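Local coordinates for protein Tube (Drosophila melanogaster, PDB 1D2Z), which recruits the kinase Pelle to the plasma membrane through its death domain and activates it in the Toll pathway that sets embryonic dorsoventral polarity, at residues L113-E118 with S134-P139. Sequence-based numbering, arbitrary orientation.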
ATOM      1  N   LEU B 113      -6.359  -1.365  10.596  1.00 29.69           N
ATOM      2  CA  LEU B 113      -5.975  -2.654  10.014  1.00 28.65           C
ATOM      3  C   LEU B 113      -5.068  -2.421   8.797  1.00 28.40           C
ATOM      4  O   LEU B 113      -4.122  -3.171   8.580  1.00 25.55           O
ATOM      5  CB  LEU B 113      -7.202  -3.491   9.631  1.00 26.52           C
ATOM      6  CG  LEU B 113      -8.026  -4.048  10.804  1.00 26.98           C
ATOM      7  CD1 LEU B 113      -9.203  -4.848  10.283  1.00 28.60           C
ATOM      8  CD2 LEU B 113      -7.152  -4.930  11.697  1.00 28.25           C
ATOM      9  N   LEU B 114      -5.330  -1.358   8.035  1.00 28.15           N
ATOM     10  CA  LEU B 114      -4.503  -1.040   6.867  1.00 28.73           C
ATOM     11  C   LEU B 114      -3.074  -0.742   7.323  1.00 28.92           C
ATOM     12  O   LEU B 114      -2.106  -1.198   6.710  1.00 30.44           O
ATOM     13  CB  LEU B 114      -5.071   0.160   6.103  1.00 27.86           C
ATOM     14  CG  LEU B 114      -6.403  -0.040   5.374  1.00 25.67           C
ATOM     15  CD1 LEU B 114      -6.895   1.301   4.830  1.00 26.55           C
ATOM     16  CD2 LEU B 114      -6.231  -1.043   4.243  1.00 23.47           C
ATOM     17  N   VAL B 115      -2.961  -0.019   8.434  1.00 27.99           N
ATOM     18  CA  VAL B 115      -1.668   0.342   9.009  1.00 30.75           C
ATOM     19  C   VAL B 115      -0.930  -0.909   9.500  1.00 30.67           C
ATOM     20  O   VAL B 115       0.263  -1.061   9.254  1.00 29.20           O
ATOM     21  CB  VAL B 115      -1.846   1.349  10.177  1.00 33.13           C
ATOM     22  CG1 VAL B 115      -0.507   1.605  10.892  1.00 32.87           C
ATOM     23  CG2 VAL B 115      -2.423   2.662   9.643  1.00 32.69           C
ATOM     24  N   GLN B 116      -1.653  -1.809  10.171  1.00 30.68           N
ATOM     25  CA  GLN B 116      -1.076  -3.057  10.677  1.00 30.85           C
ATOM     26  C   GLN B 116      -0.473  -3.904   9.548  1.00 29.78           C
ATOM     27  O   GLN B 116       0.555  -4.558   9.735  1.00 30.64           O
ATOM     28  CB  GLN B 116      -2.144  -3.873  11.425  1.00 31.90           C
ATOM     29  CG  GLN B 116      -1.709  -5.296  11.817  1.00 31.53           C
ATOM     30  CD  GLN B 116      -0.579  -5.316  12.834  1.00 31.16           C
ATOM     31  OE1 GLN B 116      -0.448  -4.409  13.667  1.00 31.68           O
ATOM     32  NE2 GLN B 116       0.236  -6.365  12.786  1.00 34.07           N
ATOM     33  N   ALA B 117      -1.115  -3.892   8.382  1.00 25.89           N
ATOM     34  CA  ALA B 117      -0.626  -4.655   7.232  1.00 25.84           C
ATOM     35  C   ALA B 117       0.323  -3.849   6.329  1.00 24.98           C
ATOM     36  O   ALA B 117       0.728  -4.320   5.260  1.00 23.62           O
ATOM     37  CB  ALA B 117      -1.807  -5.184   6.418  1.00 24.93           C
ATOM     38  N   GLU B 118       0.664  -2.639   6.766  1.00 24.35           N
ATOM     39  CA  GLU B 118       1.553  -1.734   6.030  1.00 27.59           C
ATOM     40  C   GLU B 118       1.055  -1.349   4.636  1.00 29.71           C
ATOM     41  O   GLU B 118       1.853  -1.103   3.722  1.00 28.11           O
ATOM     42  CB  GLU B 118       2.980  -2.294   5.954  1.00 27.03           C
ATOM     43  CG  GLU B 118       3.606  -2.537   7.326  1.00 26.86           C
ATOM     44  CD  GLU B 118       5.118  -2.740   7.287  1.00 27.69           C
ATOM     45  OE1 GLU B 118       5.643  -3.333   6.319  1.00 30.03           O
ATOM     46  OE2 GLU B 118       5.783  -2.308   8.246  1.00 29.98           O
ATOM     47  N   SER B 134      -4.270  13.640   9.015  1.00 47.52           N
ATOM     48  CA  SER B 134      -2.944  13.527   8.420  1.00 46.90           C
ATOM     49  C   SER B 134      -2.576  12.053   8.276  1.00 44.68           C
ATOM     50  O   SER B 134      -3.053  11.203   9.035  1.00 41.99           O
ATOM     51  CB  SER B 134      -1.900  14.265   9.265  1.00 49.40           C
ATOM     52  OG  SER B 134      -1.956  13.862  10.622  1.00 53.40           O
ATOM     53  N   THR B 135      -1.740  11.755   7.291  1.00 42.44           N
ATOM     54  CA  THR B 135      -1.314  10.385   7.029  1.00 43.21           C
ATOM     55  C   THR B 135      -0.655   9.734   8.247  1.00 42.44           C
ATOM     56  O   THR B 135       0.078  10.387   8.987  1.00 44.09           O
ATOM     57  CB  THR B 135      -0.374  10.326   5.812  1.00 43.78           C
ATOM     58  OG1 THR B 135       0.770  11.157   6.041  1.00 46.62           O
ATOM     59  CG2 THR B 135      -1.105  10.815   4.562  1.00 43.59           C
ATOM     60  N   PRO B 136      -0.948   8.443   8.494  1.00 39.91           N
ATOM     61  CA  PRO B 136      -0.371   7.722   9.636  1.00 39.16           C
ATOM     62  C   PRO B 136       1.154   7.668   9.602  1.00 37.32           C
ATOM     63  O   PRO B 136       1.767   7.760   8.537  1.00 35.45           O
ATOM     64  CB  PRO B 136      -0.991   6.324   9.511  1.00 38.04           C
ATOM     65  CG  PRO B 136      -1.227   6.185   8.033  1.00 40.09           C
ATOM     66  CD  PRO B 136      -1.786   7.545   7.677  1.00 39.38           C
ATOM     67  N   ALA B 137       1.756   7.535  10.780  1.00 37.36           N
ATOM     68  CA  ALA B 137       3.210   7.463  10.915  1.00 38.22           C
ATOM     69  C   ALA B 137       3.758   6.162  10.323  1.00 37.54           C
ATOM     70  O   ALA B 137       3.083   5.130  10.319  1.00 36.75           O
ATOM     71  CB  ALA B 137       3.607   7.582  12.391  1.00 40.71           C
ATOM     72  N   ARG B 138       4.982   6.229   9.812  1.00 36.12           N
ATOM     73  CA  ARG B 138       5.647   5.079   9.219  1.00 36.43           C
ATOM     74  C   ARG B 138       6.592   4.416  10.218  1.00 37.39           C
ATOM     75  O   ARG B 138       7.041   5.050  11.175  1.00 39.07           O
ATOM     76  CB  ARG B 138       6.470   5.524   8.003  1.00 34.33           C
ATOM     77  CG  ARG B 138       5.668   6.219   6.916  1.00 36.98           C
ATOM     78  CD  ARG B 138       4.561   5.316   6.424  1.00 34.32           C
ATOM     79  NE  ARG B 138       3.844   5.900   5.300  1.00 32.20           N
ATOM     80  CZ  ARG B 138       4.148   5.683   4.026  1.00 35.77           C
ATOM     81  NH1 ARG B 138       5.168   4.888   3.704  1.00 29.94           N
ATOM     82  NH2 ARG B 138       3.420   6.256   3.072  1.00 36.19           N
ATOM     83  N   PRO B 139       6.880   3.119  10.026  1.00 37.58           N
ATOM     84  CA  PRO B 139       7.793   2.407  10.929  1.00 38.13           C
ATOM     85  C   PRO B 139       9.205   2.932  10.649  1.00 38.87           C
ATOM     86  O   PRO B 139       9.420   3.629   9.649  1.00 35.51           O
ATOM     87  CB  PRO B 139       7.667   0.950  10.468  1.00 36.61           C
ATOM     88  CG  PRO B 139       6.308   0.893   9.832  1.00 39.14           C
ATOM     89  CD  PRO B 139       6.253   2.185   9.076  1.00 36.09           C
TER
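Val-115, in the last turn of helix 107-116, meets the ring of Pro-136 at a slant, in the extended segment that follows helix 120-130. One methyl does the touching: CG2 lies 3.9 Å from Pro-136 CB and 4.1 Å from Pro-136 CG, meeting the CB-CG bond from outside the ring and not over a face. With CG1 anti to the backbone N (chi1 173°), CG2 is the branch turned to the proline. Three residues on along each segment, a second proline is met by a charged group. The helix closes in a Schellman motif, in which Glu-118 N bonds Val-115 O at 3.0 Å and Glu-118 takes a positive phi of 60°. Its CG is anti to the carbonyl carbon (chi1 -59°) and the chain then runs extended, slanting across Pro-139, where a single carboxylate oxygen, OE2, comes 3.6 Å from the CG corner of the ring. Arg-138, between the two prolines in sequence, turns its CB away from the helix end; its guanidinium forms a salt bridge with Asp-124, and NH1 hydrogen-bonds to Gly-144 O of the same chain and Tyr-73 O of the Pelle chain. Glu-118 O accepts a bond from Gln-72 of Pelle, placing this part of the Tube death domain at the heterodimer interface. The two segments bury 123 Å², both sides summed, through one apolar and one carboxylate-to-CH touch, both light, while Arg-138 ties 134-139 to helix 120-130 and to Pelle.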